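Local coordinates for acetyl-CoA acetyltransferase A (Ascaris suum, PDB 6BJA), which acts as a thiolase, reversibly joining two acetyl-CoA molecules into acetoacetyl-CoA and free coenzyme A, at the interface of chains A and B. Numbering follows the deposited sequence. Chains: chain A/B, Acetyl-CoA acetyltransferase A.

Contact 1: the interface of chains A and B. Residues chain A 89-93, 100, 104; chain B 89-93, 100, 104.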
loop_
_atom_site.group_PDB
_atom_site.type_symbol
_atom_site.label_atom_id
_atom_site.label_comp_id
_atom_site.label_asym_id
_atom_site.label_seq_id
_atom_site.Cartn_x
_atom_site.Cartn_y
_atom_site.Cartn_z
ATOM N N VAL A 89 -31.045 3.945 -4.149
ATOM C CA VAL A 89 -30.067 3.836 -5.225
ATOM C C VAL A 89 -29.045 4.961 -5.113
ATOM O O VAL A 89 -29.385 6.088 -4.704
ATOM C CB VAL A 89 -30.763 3.854 -6.594
ATOM C CG1 VAL A 89 -31.454 5.193 -6.872
ATOM C CG2 VAL A 89 -29.769 3.542 -7.714
ATOM N N THR A 90 -27.797 4.650 -5.441
ATOM C CA THR A 90 -26.706 5.618 -5.417
ATOM C C THR A 90 -26.324 5.903 -6.850
ATOM O O THR A 90 -26.210 4.990 -7.658
ATOM C CB THR A 90 -25.490 5.119 -4.617
ATOM O OG1 THR A 90 -25.925 4.694 -3.310
ATOM C CG2 THR A 90 -24.479 6.223 -4.401
ATOM N N ILE A 91 -26.183 7.171 -7.184
ATOM C CA ILE A 91 -25.876 7.474 -8.567
ATOM C C ILE A 91 -24.697 8.428 -8.708
ATOM O O ILE A 91 -24.418 9.268 -7.834
ATOM C CB ILE A 91 -27.101 8.006 -9.312
ATOM C CG1 ILE A 91 -27.432 9.412 -8.890
ATOM C CG2 ILE A 91 -28.339 7.121 -9.108
ATOM C CD1 ILE A 91 -27.336 10.250 -10.061
ATOM N N ASN A 92 -23.997 8.265 -9.833
ATOM C CA ASN A 92 -22.768 8.997 -10.117
ATOM C C ASN A 92 -22.895 9.669 -11.469
ATOM O O ASN A 92 -22.936 9.000 -12.496
ATOM C CB ASN A 92 -21.550 8.060 -10.102
ATOM C CG ASN A 92 -20.235 8.777 -10.359
ATOM O OD1 ASN A 92 -20.209 9.953 -10.681
ATOM N ND2 ASN A 92 -19.130 8.053 -10.228
ATOM N N LYS A 93 -22.999 10.986 -11.444
ATOM C CA LYS A 93 -22.852 11.809 -12.629
ATOM C C LYS A 93 -21.826 12.905 -12.307
ATOM O O LYS A 93 -21.996 14.099 -12.650
ATOM C CB LYS A 93 -24.199 12.382 -13.063
ATOM C CG LYS A 93 -24.267 12.841 -14.523
ATOM C CD LYS A 93 -25.698 13.178 -14.860
ATOM C CE LYS A 93 -25.826 13.856 -16.183
ATOM N NZ LYS A 93 -25.853 12.882 -17.257
ATOM N N LYS A 100 -28.921 15.224 -10.582
ATOM C CA LYS A 100 -29.549 14.077 -11.231
ATOM C C LYS A 100 -30.459 13.337 -10.252
ATOM O O LYS A 100 -31.547 12.897 -10.613
ATOM C CB LYS A 100 -28.469 13.149 -11.813
ATOM C CG LYS A 100 -28.972 11.840 -12.393
ATOM C CD LYS A 100 -29.940 12.032 -13.546
ATOM C CE LYS A 100 -30.176 10.703 -14.258
ATOM N NZ LYS A 100 -31.245 10.823 -15.269
ATOM N N MET A 104 -34.308 12.571 -10.924
ATOM C CA MET A 104 -34.857 11.221 -10.854
ATOM C C MET A 104 -36.056 11.171 -9.925
ATOM O O MET A 104 -37.028 10.477 -10.190
ATOM C CB MET A 104 -33.805 10.213 -10.388
ATOM C CG MET A 104 -32.740 9.915 -11.436
ATOM S SD MET A 104 -31.374 8.925 -10.785
ATOM C CE MET A 104 -32.205 7.382 -10.334
ATOM N N VAL B 89 -25.262 8.218 -17.055
ATOM C CA VAL B 89 -25.236 8.111 -15.601
ATOM C C VAL B 89 -24.876 6.687 -15.193
ATOM O O VAL B 89 -25.259 5.716 -15.874
ATOM C CB VAL B 89 -26.585 8.535 -15.002
ATOM C CG1 VAL B 89 -27.720 7.591 -15.412
ATOM C CG2 VAL B 89 -26.503 8.614 -13.477
ATOM N N THR B 90 -24.119 6.566 -14.109
ATOM C CA THR B 90 -23.711 5.273 -13.569
ATOM C C THR B 90 -24.461 5.068 -12.275
ATOM O O THR B 90 -24.564 5.978 -11.462
ATOM C CB THR B 90 -22.192 5.182 -13.339
ATOM O OG1 THR B 90 -21.506 5.552 -14.551
ATOM C CG2 THR B 90 -21.766 3.767 -13.014
ATOM N N ILE B 91 -25.038 3.894 -12.105
ATOM C CA ILE B 91 -25.815 3.693 -10.899
ATOM C C ILE B 91 -25.446 2.404 -10.175
ATOM O O ILE B 91 -25.007 1.409 -10.778
ATOM C CB ILE B 91 -27.317 3.750 -11.181
ATOM C CG1 ILE B 91 -27.787 2.517 -11.904
ATOM C CG2 ILE B 91 -27.711 4.988 -11.999
ATOM C CD1 ILE B 91 -28.768 1.870 -11.067
ATOM N N ASN B 92 -25.621 2.454 -8.853
ATOM C CA ASN B 92 -25.228 1.372 -7.957
ATOM C C ASN B 92 -26.417 0.984 -7.101
ATOM O O ASN B 92 -26.852 1.755 -6.253
ATOM C CB ASN B 92 -24.047 1.790 -7.069
ATOM C CG ASN B 92 -23.573 0.687 -6.138
ATOM O OD1 ASN B 92 -24.186 -0.362 -6.037
ATOM N ND2 ASN B 92 -22.471 0.934 -5.438
ATOM N N LYS B 93 -26.950 -0.195 -7.366
ATOM C CA LYS B 93 -27.900 -0.845 -6.483
ATOM C C LYS B 93 -27.394 -2.273 -6.228
ATOM O O LYS B 93 -28.161 -3.264 -6.238
ATOM C CB LYS B 93 -29.303 -0.824 -7.085
ATOM C CG LYS B 93 -30.442 -1.022 -6.079
ATOM C CD LYS B 93 -31.755 -0.767 -6.775
ATOM C CE LYS B 93 -32.927 -1.164 -5.942
ATOM N NZ LYS B 93 -33.272 -0.109 -5.008
ATOM N N LYS B 100 -31.988 -2.066 -12.355
ATOM C CA LYS B 100 -32.411 -0.692 -12.102
ATOM C C LYS B 100 -32.143 0.187 -13.322
ATOM O O LYS B 100 -32.955 1.037 -13.678
ATOM C CB LYS B 100 -31.706 -0.150 -10.848
ATOM C CG LYS B 100 -31.941 1.319 -10.545
ATOM C CD LYS B 100 -33.402 1.652 -10.307
ATOM C CE LYS B 100 -33.531 3.060 -9.733
ATOM N NZ LYS B 100 -34.945 3.476 -9.657
ATOM N N MET B 104 -34.919 2.384 -15.145
ATOM C CA MET B 104 -34.759 3.818 -15.362
ATOM C C MET B 104 -34.970 4.173 -16.822
ATOM O O MET B 104 -35.549 5.202 -17.141
ATOM C CB MET B 104 -33.378 4.300 -14.912
ATOM C CG MET B 104 -33.207 4.331 -13.399
ATOM S SD MET B 104 -31.502 4.658 -12.893
ATOM C CE MET B 104 -31.223 6.320 -13.552
HETATM O O HOH W 1 -23.223 5.017 -8.745
#
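An antiparallel strand pairing across a two-fold axis joins two of the four subunits of the deposited assembly into a thiolase dimer, running the sheet of one chain into that of the other, as is usual for this family. Strand 87-92 of each chain lies against its twin, with A:Ile91 facing B:Ile91 on the axis. A:Asn92 N donates to B:Thr90 O at 2.9 Å, nearly along the C=O axis, while A:Thr90 N reaches B:Asn92 O at 3.2 Å, in the carbonyl plane and almost straight at the hydrogen (171°). The twins of both bonds close the ladder, and a water bridges A:Thr90 O and B:Thr90 O, 3.2 Å from each.

On one side of the strands the branches interlock. A:Ile91 and B:Ile91 put CG1 in the crowded position between backbone N and carbonyl carbon (chi1 73°), which turns CG2 to its twin: A:Ile91 CG2 and B:Ile91 CG2 meet at 3.6 Å. A:Ile91 CD1 reaches obliquely to B:Val89 CG2 at 3.9 Å, and the A:Lys100 side chain crosses B:Val89 at about a right angle, its CE against CG1. Beneath them, from helices 97-110, two methionines bent at chi3 (63°) cross at right angles, A:Met104 CE touching B:Met104 CE at 3.5 Å.

Contact 2: the interface of chains A and B. Residues chain A 93, 157, 288-290, 386-388; chain B 74, 78, 84-88.
A:Glu388 and B:Arg74 cross obliquely, the carboxylate turned 44° from the guanidinium, and A:Glu388 CG sits over the centre of the B:Arg74 guanidinium face, 3.7 Å above its plane. The acid thus lays its aliphatic stem over the guanidinium, and B:Arg74 NH1 and A:Glu388 OE2 form a loose salt bridge of 3.6 Å. Around its rim the arginine binds carbonyls: B:Arg74 NE donates to A:Gly386 O at 2.8 Å, and NH1 and NH2 together grip B:Lys84 O end-on, an intrachain clamp that should fix the guanidinium's rotation. The bend at chi2 (68°) carries it there.

The carboxylate works with both oxygens. A:Glu388 OE2 takes the backbone N-H of B:Cys88 on its syn lone pair, B:Cys88 N lying 2.9 Å away. A:Glu388 OE1 is met from above the carboxylate plane by A:Lys93 NZ, at 2.7 Å, and likewise by the amide of B:Gln87. A bend at chi4 (83°) lets A:Lys93 NZ also donate to B:Cys88 O at 3.0 Å, so the lysine and the acid together hold both backbone polar groups of B:Cys88. Helix 72-79 and the start of strand 87-92 of chain B therefore dock on the neighbouring chain where strand 388-396 begins and strand 280-289 ends.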
loop_
_atom_site.group_PDB
_atom_site.type_symbol
_atom_site.label_atom_id
_atom_site.label_comp_id
_atom_site.label_asym_id
_atom_site.label_seq_id
_atom_site.Cartn_x
_atom_site.Cartn_y
_atom_site.Cartn_z
ATOM N N LYS A 93 -22.999 10.986 -11.444
ATOM C CA LYS A 93 -22.852 11.809 -12.629
ATOM C C LYS A 93 -21.826 12.905 -12.307
ATOM O O LYS A 93 -21.996 14.099 -12.650
ATOM C CB LYS A 93 -24.199 12.382 -13.063
ATOM C CG LYS A 93 -24.267 12.841 -14.523
ATOM C CD LYS A 93 -25.698 13.178 -14.860
ATOM C CE LYS A 93 -25.826 13.856 -16.183
ATOM N NZ LYS A 93 -25.853 12.882 -17.257
ATOM N N ILE A 157 -11.651 11.116 -20.281
ATOM C CA ILE A 157 -11.653 10.985 -21.732
ATOM C C ILE A 157 -10.460 11.742 -22.290
ATOM O O ILE A 157 -9.765 11.229 -23.177
ATOM C CB ILE A 157 -12.987 11.479 -22.333
ATOM C CG1 ILE A 157 -14.088 10.452 -22.039
ATOM C CG2 ILE A 157 -12.889 11.673 -23.838
ATOM C CD1 ILE A 157 -15.156 10.921 -21.171
ATOM N N ALA A 288 -27.911 18.867 -20.825
ATOM C CA ALA A 288 -27.153 19.125 -22.041
ATOM C C ALA A 288 -25.823 18.402 -22.014
ATOM O O ALA A 288 -25.315 18.021 -20.954
ATOM C CB ALA A 288 -26.929 20.608 -22.210
ATOM N N GLY A 289 -25.262 18.183 -23.192
ATOM C CA GLY A 289 -23.943 17.607 -23.269
ATOM C C GLY A 289 -23.128 18.158 -24.424
ATOM O O GLY A 289 -23.654 18.404 -25.512
ATOM N N VAL A 290 -21.833 18.304 -24.169
ATOM C CA VAL A 290 -20.870 18.797 -25.148
ATOM C C VAL A 290 -19.580 17.975 -25.074
ATOM O O VAL A 290 -19.490 16.990 -24.333
ATOM C CB VAL A 290 -20.560 20.290 -24.898
ATOM C CG1 VAL A 290 -21.824 21.133 -24.997
ATOM C CG2 VAL A 290 -19.941 20.458 -23.549
ATOM N N GLY A 386 -16.678 15.353 -17.980
ATOM C CA GLY A 386 -17.210 14.540 -19.057
ATOM C C GLY A 386 -18.017 15.309 -20.078
ATOM O O GLY A 386 -18.340 14.790 -21.149
ATOM N N GLY A 387 -18.356 16.551 -19.763
ATOM C CA GLY A 387 -19.005 17.418 -20.716
ATOM C C GLY A 387 -20.503 17.609 -20.597
ATOM O O GLY A 387 -21.133 18.039 -21.545
ATOM N N GLU A 388 -21.097 17.329 -19.439
ATOM C CA GLU A 388 -22.541 17.431 -19.324
ATOM C C GLU A 388 -22.900 18.549 -18.359
ATOM O O GLU A 388 -22.045 19.063 -17.628
ATOM C CB GLU A 388 -23.156 16.108 -18.869
ATOM C CG GLU A 388 -23.149 15.044 -19.959
ATOM C CD GLU A 388 -24.127 13.937 -19.677
ATOM O OE1 GLU A 388 -25.350 14.227 -19.497
ATOM O OE2 GLU A 388 -23.641 12.788 -19.626
ATOM N N ARG B 74 -20.383 7.663 -19.087
ATOM C CA ARG B 74 -19.992 8.656 -20.086
ATOM C C ARG B 74 -18.800 8.173 -20.936
ATOM O O ARG B 74 -18.743 8.412 -22.144
ATOM C CB ARG B 74 -19.663 9.966 -19.397
ATOM C CG ARG B 74 -19.317 11.108 -20.344
ATOM C CD ARG B 74 -20.512 11.557 -21.143
ATOM N NE ARG B 74 -20.249 12.865 -21.786
ATOM C CZ ARG B 74 -21.069 13.443 -22.657
ATOM N NH1 ARG B 74 -22.231 12.889 -22.975
ATOM N NH2 ARG B 74 -20.731 14.611 -23.196
ATOM N N ILE B 78 -19.305 7.742 -24.985
ATOM C CA ILE B 78 -18.463 8.455 -25.954
ATOM C C ILE B 78 -17.683 7.476 -26.833
ATOM O O ILE B 78 -17.615 7.643 -28.079
ATOM C CB ILE B 78 -17.507 9.431 -25.239
ATOM C CG1 ILE B 78 -18.309 10.625 -24.739
ATOM C CG2 ILE B 78 -16.383 9.897 -26.189
ATOM C CD1 ILE B 78 -17.514 11.613 -23.909
ATOM N N LYS B 84 -22.220 13.398 -28.048
ATOM C CA LYS B 84 -21.852 14.114 -26.830
ATOM C C LYS B 84 -23.061 14.728 -26.147
ATOM O O LYS B 84 -23.023 14.947 -24.942
ATOM C CB LYS B 84 -20.836 15.200 -27.124
ATOM C CG LYS B 84 -19.559 14.748 -27.765
ATOM C CD LYS B 84 -18.725 13.826 -26.920
ATOM C CE LYS B 84 -17.448 13.364 -27.670
ATOM N NZ LYS B 84 -17.655 12.730 -29.006
ATOM N N SER B 85 -24.122 15.000 -26.899
ATOM C CA SER B 85 -25.337 15.571 -26.338
ATOM C C SER B 85 -26.166 14.586 -25.510
ATOM O O SER B 85 -27.071 14.996 -24.800
ATOM C CB SER B 85 -26.220 16.152 -27.447
ATOM O OG SER B 85 -26.518 15.183 -28.432
ATOM N N SER B 86 -25.850 13.302 -25.589
ATOM C CA SER B 86 -26.623 12.300 -24.884
ATOM C C SER B 86 -26.199 12.228 -23.428
ATOM O O SER B 86 -25.036 12.443 -23.100
ATOM C CB SER B 86 -26.471 10.944 -25.565
ATOM O OG SER B 86 -26.991 11.035 -26.878
ATOM N N GLN B 87 -27.158 11.925 -22.562
ATOM C CA GLN B 87 -26.949 11.908 -21.126
ATOM C C GLN B 87 -26.506 10.551 -20.597
ATOM O O GLN B 87 -27.058 9.531 -20.984
ATOM C CB GLN B 87 -28.229 12.311 -20.438
ATOM C CG GLN B 87 -28.450 13.812 -20.331
ATOM C CD GLN B 87 -28.370 14.545 -21.655
ATOM O OE1 GLN B 87 -29.317 14.496 -22.460
ATOM N NE2 GLN B 87 -27.244 15.253 -21.894
ATOM N N CYS B 88 -25.544 10.572 -19.685
ATOM C CA CYS B 88 -24.894 9.365 -19.176
ATOM C C CYS B 88 -24.829 9.328 -17.663
ATOM O O CYS B 88 -24.389 10.285 -17.051
ATOM C CB CYS B 88 -23.489 9.290 -19.721
ATOM S SG CYS B 88 -23.449 9.418 -21.536
#

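Contact 3: the interface of chains A and B. Residues chain A 24-25, 126, 128-130, 146-148; chain B 134-135.
B:Arg134 lies in a loop with extended backbone torsions (phi -69°, psi 152°), followed by B:Gly135 at positive phi, and from there its side chain enters chain A. CG stands anti to the backbone N, and bends at chi2 and chi3 lead the chain past A:Ser126 O and along A:Arg25, whose CD and NH1 both touch B:Arg134 CG, before the guanidinium reaches its socket. There NE and NH2 grip one backbone oxygen side-on. The hydrogen bond from B:Arg134 NE to A:Ala128 O, 2.9 Å, runs nearly along the C=O axis; that from B:Arg134 NH2 to A:Ala128 O, 3.0 Å, comes from well above the carbonyl plane.

The far end faces A:Asp146, each terminal nitrogen taking its own oxygen. B:Arg134 NH2 and A:Asp146 OD1 form a short salt bridge of 2.5 Å. B:Arg134 NH1 donates to A:Asp146 OD2 at 3.0 Å. The carboxylate is turned 47° from the guanidinium, so both oxygens are met from above its plane. A:Leu148 N also donates to A:Asp146 OD1, at 2.9 Å, and this bond from the first turn of helix 147-153 helps to position the acid.

A:Phe130 CZ lies over one guanidinium face, toward its rim, the ring tilted against it, while A:Leu148 packs its CD1 near both terminal nitrogens. A:Arg25, tied by NH1 to A:Ser126 O, rests a guanidinium face on B:Gly135 CA. The buried arginine thus pegs the loop of one subunit into the other, very likely stabilising the dimer.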
loop_
_atom_site.group_PDB
_atom_site.type_symbol
_atom_site.label_atom_id
_atom_site.label_comp_id
_atom_site.label_asym_id
_atom_site.label_seq_id
_atom_site.Cartn_x
_atom_site.Cartn_y
_atom_site.Cartn_z
ATOM N N PHE A 24 -11.087 20.188 3.452
ATOM C CA PHE A 24 -10.432 18.895 3.350
ATOM C C PHE A 24 -9.615 18.543 4.586
ATOM O O PHE A 24 -8.791 19.350 5.038
ATOM C CB PHE A 24 -9.558 18.948 2.107
ATOM C CG PHE A 24 -8.840 17.681 1.771
ATOM C CD1 PHE A 24 -9.529 16.495 1.535
ATOM C CD2 PHE A 24 -7.469 17.691 1.597
ATOM C CE1 PHE A 24 -8.849 15.336 1.173
ATOM C CE2 PHE A 24 -6.780 16.540 1.229
ATOM C CZ PHE A 24 -7.472 15.367 1.018
ATOM N N ARG A 25 -9.844 17.337 5.117
ATOM C CA ARG A 25 -9.146 16.834 6.298
ATOM C C ARG A 25 -9.314 17.791 7.471
ATOM O O ARG A 25 -8.370 18.058 8.208
ATOM C CB ARG A 25 -7.657 16.620 6.011
ATOM C CG ARG A 25 -7.338 15.726 4.809
ATOM C CD ARG A 25 -7.791 14.302 5.017
ATOM N NE ARG A 25 -7.224 13.694 6.215
ATOM C CZ ARG A 25 -7.616 12.538 6.742
ATOM N NH1 ARG A 25 -8.573 11.810 6.165
ATOM N NH2 ARG A 25 -7.045 12.097 7.859
ATOM N N SER A 126 -12.526 13.966 2.239
ATOM C CA SER A 126 -11.524 13.664 3.250
ATOM C C SER A 126 -11.224 12.185 3.387
ATOM O O SER A 126 -10.140 11.812 3.816
ATOM C CB SER A 126 -11.980 14.179 4.609
ATOM O OG SER A 126 -12.013 15.600 4.632
ATOM N N ALA A 128 -11.706 9.777 0.894
ATOM C CA ALA A 128 -11.391 9.084 -0.353
ATOM C C ALA A 128 -10.022 8.419 -0.220
ATOM O O ALA A 128 -9.048 9.067 0.178
ATOM C CB ALA A 128 -11.404 10.066 -1.493
ATOM N N PRO A 129 -9.920 7.125 -0.554
ATOM C CA PRO A 129 -8.668 6.414 -0.302
ATOM C C PRO A 129 -7.689 6.450 -1.455
ATOM O O PRO A 129 -7.929 7.122 -2.452
ATOM C CB PRO A 129 -9.145 4.987 -0.070
ATOM C CG PRO A 129 -10.279 4.854 -1.075
ATOM C CD PRO A 129 -10.985 6.210 -0.998
ATOM N N PHE A 130 -6.598 5.702 -1.290
ATOM C CA PHE A 130 -5.675 5.416 -2.365
ATOM C C PHE A 130 -5.880 3.977 -2.790
ATOM O O PHE A 130 -6.336 3.165 -1.993
ATOM C CB PHE A 130 -4.224 5.641 -1.944
ATOM C CG PHE A 130 -3.946 7.042 -1.491
ATOM C CD1 PHE A 130 -3.594 8.014 -2.401
ATOM C CD2 PHE A 130 -4.044 7.372 -0.166
ATOM C CE1 PHE A 130 -3.352 9.303 -1.982
ATOM C CE2 PHE A 130 -3.801 8.662 0.250
ATOM C CZ PHE A 130 -3.451 9.613 -0.667
ATOM N N ASP A 146 -4.521 7.983 -6.398
ATOM C CA ASP A 146 -5.374 8.810 -5.546
ATOM C C ASP A 146 -6.800 8.839 -6.081
ATOM O O ASP A 146 -7.037 9.302 -7.189
ATOM C CB ASP A 146 -4.792 10.217 -5.481
ATOM C CG ASP A 146 -5.423 11.073 -4.404
ATOM O OD1 ASP A 146 -6.594 10.833 -4.061
ATOM O OD2 ASP A 146 -4.727 11.971 -3.871
ATOM N N ALA A 147 -7.748 8.327 -5.304
ATOM C CA ALA A 147 -9.145 8.311 -5.711
ATOM C C ALA A 147 -9.624 9.702 -6.121
ATOM O O ALA A 147 -10.413 9.835 -7.044
ATOM C CB ALA A 147 -10.029 7.771 -4.586
ATOM N N LEU A 148 -9.164 10.727 -5.416
ATOM C CA LEU A 148 -9.610 12.092 -5.713
ATOM C C LEU A 148 -9.249 12.504 -7.119
ATOM O O LEU A 148 -10.039 13.136 -7.816
ATOM C CB LEU A 148 -9.004 13.084 -4.724
ATOM C CG LEU A 148 -9.360 12.964 -3.259
ATOM C CD1 LEU A 148 -8.446 13.888 -2.479
ATOM C CD2 LEU A 148 -10.801 13.344 -3.045
ATOM N N ARG B 134 -6.926 7.342 3.596
ATOM C CA ARG B 134 -6.389 8.685 3.553
ATOM C C ARG B 134 -5.871 9.035 4.936
ATOM O O ARG B 134 -6.352 8.508 5.928
ATOM C CB ARG B 134 -7.475 9.670 3.109
ATOM C CG ARG B 134 -7.050 11.150 2.993
ATOM C CD ARG B 134 -6.274 11.481 1.723
ATOM N NE ARG B 134 -6.927 10.938 0.551
ATOM C CZ ARG B 134 -6.624 11.224 -0.705
ATOM N NH1 ARG B 134 -5.676 12.117 -1.028
ATOM N NH2 ARG B 134 -7.317 10.639 -1.647
ATOM N N GLY B 135 -4.885 9.911 5.003
ATOM C CA GLY B 135 -4.398 10.354 6.298
ATOM C C GLY B 135 -3.326 9.411 6.776
ATOM O O GLY B 135 -3.274 8.250 6.350
#

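The three contacts belong to one two-fold interface: contact 1 straddles the axis and is its own twin, while contacts 2 and 3 each recur with the chains exchanged. Contact 1 is about 15 Å from contact 2 and 23 Å from contact 3, measured between C-alpha centres; contacts 2 and 3 are about 26 Å apart. A:Lys93 belongs to both contacts 1 and 2, and strand 87-92 of chain B runs through both. The catalytic residues are near: the centre of contact 2 is about 10 Å from A:Cys383, and that of contact 3 about 13 Å from A:His355. Dimerisation may therefore help to hold the active-site framework in place.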